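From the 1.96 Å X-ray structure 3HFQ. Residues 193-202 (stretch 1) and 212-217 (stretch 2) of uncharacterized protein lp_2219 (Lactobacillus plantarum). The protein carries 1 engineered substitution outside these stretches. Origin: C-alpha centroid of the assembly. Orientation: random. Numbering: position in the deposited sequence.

Stretch 1, residues 193-202: VFSPDGQYAF
Stretch 2, residues 212-217: ASLKYD

Stretch 1 is a hairpin whose second arm, strand 200-202, lies antiparallel to stretch 2, a strand from Ala 212 onward; the N-to-C directions differ by 148° and the axes approach to 4.7 Å. The register pairs Tyr 200 with Lys 215, Ala 201 with Leu 214 and Phe 202 with Ser 213, at CA-CA distances of 4.6, 5.1 and 4.8 Å.

Val 193 (phi/psi -150/138, chi1 p) belongs to the first arm and does not touch stretch 2; it ties the hairpin together, Val 193 N to Phe 202 O at 3.1 Å and Phe 202 N to Val 193 O at 2.9 Å. Phe 194 (-93/153, chi1 m, chi2 90°) starts sideways, but its ring reaches across. Its edge meets the face of the Tyr 216 ring, planes at 76° and centroids 5.2 Å apart, with Phe 194 CE2 3.6 Å from Tyr 216 CG; slightly positive ring hydrogens face an electron-rich surface. Tyr 216 (chi1 t, chi2 70°) points toward stretch 1.

A type I turn from Ser 195 to Gly 198 follows, with Pro 196 at -55/-36 and Asp 197 at -87/1, closed by Gly 198 N to Ser 195 O at 2.9 Å. Side chains brace it: Asp 197 OD1 (chi1 p) accepts from Ser 195 OG at 2.7 Å and from Gln 199 N at 3.0 Å, while Ser 195 OG (chi1 p) accepts from Tyr 200 N at 3.1 Å. Gly 198 takes phi/psi 70/8, a positive phi that favours glycine, and Gly 198 O sits 3.7 Å from Tyr 216 CD2 at the ring edge, buried without a hydrogen-bond partner.

Gln 199 (-85/-26; chi m, m, -64°) leads into the strand. Gln 199 O accepts from Tyr 216 N at 2.8 Å, nearly linear at 174°, and from Lys 215 NZ at 3.2 Å. Lys 215 NZ also donates to Gln 199 OE1 at 2.8 Å, so one lysine grips both backbone and side chain.

Tyr 200 (-128/155; chi1 m, chi2 -88°) shares a face with Lys 215 (chi t, p, t, p). The pair is non-hydrogen-bonded, so side chains make the contact: the lysine's aliphatic chain packs obliquely on the ring, Tyr 200 CE1 to Lys 215 CD at 3.5 Å.

Ala 201 (-136/147) supplies the hydrogen-bonded pair: Ala 201 N to Leu 214 O at 2.9 Å and Leu 214 N to Ala 201 O at 2.8 Å. On the face opposite Tyr 200, Ala 201 CB lies 4.4 Å from Leu 214 CB (chi m, t), an apolar contact.

Phe 202 (-120/120; chi1 m, chi2 -79°) returns to the Tyr 200 face, Phe 202 CD1 3.6 Å from Ser 213 OG (chi1 m) at the ring edge.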

# COMPACT_ATOMS: atom_id res chain seq x y z
N VAL A 193 -4.74 -4.39 -6.43
CA VAL A 193 -4.10 -5.66 -6.16
C VAL A 193 -4.58 -6.65 -7.23
O VAL A 193 -5.76 -6.65 -7.58
CB VAL A 193 -4.44 -6.19 -4.74
CG1 VAL A 193 -5.94 -6.46 -4.62
CG2 VAL A 193 -3.64 -7.45 -4.45
N PHE A 194 -3.66 -7.45 -7.76
CA PHE A 194 -4.00 -8.43 -8.79
C PHE A 194 -4.33 -9.79 -8.21
O PHE A 194 -3.85 -10.16 -7.14
CB PHE A 194 -2.83 -8.60 -9.78
CG PHE A 194 -2.76 -7.54 -10.84
CD1 PHE A 194 -2.02 -6.38 -10.64
CD2 PHE A 194 -3.43 -7.71 -12.05
CE1 PHE A 194 -1.95 -5.41 -11.63
CE2 PHE A 194 -3.35 -6.74 -13.05
CZ PHE A 194 -2.62 -5.59 -12.84
N SER A 195 -5.15 -10.54 -8.95
CA SER A 195 -5.54 -11.89 -8.56
C SER A 195 -4.35 -12.81 -8.81
O SER A 195 -3.47 -12.49 -9.61
CB SER A 195 -6.73 -12.35 -9.39
OG SER A 195 -6.39 -12.43 -10.77
N PRO A 196 -4.31 -13.97 -8.14
CA PRO A 196 -3.22 -14.94 -8.30
C PRO A 196 -2.95 -15.37 -9.74
O PRO A 196 -1.80 -15.59 -10.11
CB PRO A 196 -3.67 -16.11 -7.42
CG PRO A 196 -4.48 -15.44 -6.36
CD PRO A 196 -5.29 -14.45 -7.16
N ASP A 197 -4.00 -15.50 -10.56
CA ASP A 197 -3.80 -15.91 -11.95
C ASP A 197 -3.51 -14.73 -12.87
O ASP A 197 -3.35 -14.89 -14.08
CB ASP A 197 -5.01 -16.71 -12.47
CG ASP A 197 -6.30 -15.91 -12.48
OD1 ASP A 197 -6.27 -14.69 -12.19
OD2 ASP A 197 -7.35 -16.50 -12.78
N GLY A 198 -3.46 -13.53 -12.28
CA GLY A 198 -3.17 -12.33 -13.04
C GLY A 198 -4.21 -11.83 -14.02
O GLY A 198 -3.96 -10.89 -14.78
N GLN A 199 -5.40 -12.44 -14.00
CA GLN A 199 -6.48 -12.06 -14.91
C GLN A 199 -7.32 -10.89 -14.43
O GLN A 199 -7.91 -10.17 -15.24
CB GLN A 199 -7.39 -13.27 -15.14
CG GLN A 199 -6.70 -14.44 -15.82
CD GLN A 199 -6.47 -14.19 -17.30
OE1 GLN A 199 -7.42 -14.05 -18.08
NE2 GLN A 199 -5.20 -14.14 -17.70
N TYR A 200 -7.37 -10.68 -13.11
CA TYR A 200 -8.17 -9.61 -12.53
C TYR A 200 -7.40 -8.71 -11.57
O TYR A 200 -6.40 -9.12 -10.98
CB TYR A 200 -9.36 -10.21 -11.77
CG TYR A 200 -10.26 -11.07 -12.62
CD1 TYR A 200 -11.33 -10.50 -13.32
CD2 TYR A 200 -10.02 -12.43 -12.77
CE1 TYR A 200 -12.13 -11.28 -14.16
CE2 TYR A 200 -10.82 -13.22 -13.60
CZ TYR A 200 -11.87 -12.63 -14.29
OH TYR A 200 -12.66 -13.39 -15.13
N ALA A 201 -7.88 -7.48 -11.43
CA ALA A 201 -7.28 -6.53 -10.51
C ALA A 201 -8.44 -5.86 -9.79
O ALA A 201 -9.51 -5.67 -10.36
CB ALA A 201 -6.46 -5.49 -11.26
N PHE A 202 -8.23 -5.51 -8.53
CA PHE A 202 -9.26 -4.86 -7.73
C PHE A 202 -8.69 -3.51 -7.32
O PHE A 202 -7.65 -3.43 -6.67
CB PHE A 202 -9.60 -5.75 -6.53
CG PHE A 202 -10.02 -7.13 -6.94
CD1 PHE A 202 -11.31 -7.38 -7.40
CD2 PHE A 202 -9.10 -8.17 -6.96
CE1 PHE A 202 -11.68 -8.64 -7.88
CE2 PHE A 202 -9.45 -9.44 -7.44
CZ PHE A 202 -10.75 -9.67 -7.90
N ALA A 212 -13.44 -1.15 -7.68
CA ALA A 212 -13.76 -1.48 -9.05
C ALA A 212 -13.07 -2.80 -9.40
O ALA A 212 -11.89 -2.97 -9.12
CB ALA A 212 -13.26 -0.38 -9.98
N SER A 213 -13.82 -3.74 -9.96
CA SER A 213 -13.22 -5.00 -10.38
C SER A 213 -12.80 -4.75 -11.82
O SER A 213 -13.57 -4.21 -12.61
CB SER A 213 -14.24 -6.15 -10.32
OG SER A 213 -14.48 -6.56 -8.99
N LEU A 214 -11.57 -5.14 -12.16
CA LEU A 214 -11.06 -4.94 -13.51
C LEU A 214 -10.51 -6.23 -14.09
O LEU A 214 -9.98 -7.07 -13.37
CB LEU A 214 -9.91 -3.92 -13.49
CG LEU A 214 -10.08 -2.62 -12.70
CD1 LEU A 214 -8.73 -1.91 -12.63
CD2 LEU A 214 -11.14 -1.74 -13.35
N LYS A 215 -10.66 -6.38 -15.41
CA LYS A 215 -10.12 -7.54 -16.10
C LYS A 215 -8.83 -7.03 -16.74
O LYS A 215 -8.84 -5.97 -17.38
CB LYS A 215 -11.08 -8.02 -17.20
CG LYS A 215 -10.56 -9.20 -18.02
CD LYS A 215 -10.58 -10.50 -17.23
CE LYS A 215 -9.90 -11.64 -17.99
NZ LYS A 215 -8.43 -11.40 -18.12
N TYR A 216 -7.74 -7.75 -16.57
CA TYR A 216 -6.46 -7.34 -17.14
C TYR A 216 -6.05 -8.32 -18.24
O TYR A 216 -6.17 -9.53 -18.07
CB TYR A 216 -5.37 -7.31 -16.06
CG TYR A 216 -4.01 -6.89 -16.57
CD1 TYR A 216 -3.77 -5.57 -16.96
CD2 TYR A 216 -2.96 -7.80 -16.63
CE1 TYR A 216 -2.51 -5.17 -17.41
CE2 TYR A 216 -1.70 -7.42 -17.09
CZ TYR A 216 -1.48 -6.10 -17.47
OH TYR A 216 -0.23 -5.71 -17.90
N ASP A 217 -5.57 -7.79 -19.36
CA ASP A 217 -5.12 -8.62 -20.47
C ASP A 217 -3.63 -8.41 -20.70
O ASP A 217 -3.20 -7.31 -21.06
CB ASP A 217 -5.90 -8.26 -21.75
CG ASP A 217 -5.59 -9.20 -22.90
OD1 ASP A 217 -4.74 -10.10 -22.74
OD2 ASP A 217 -6.20 -9.03 -23.98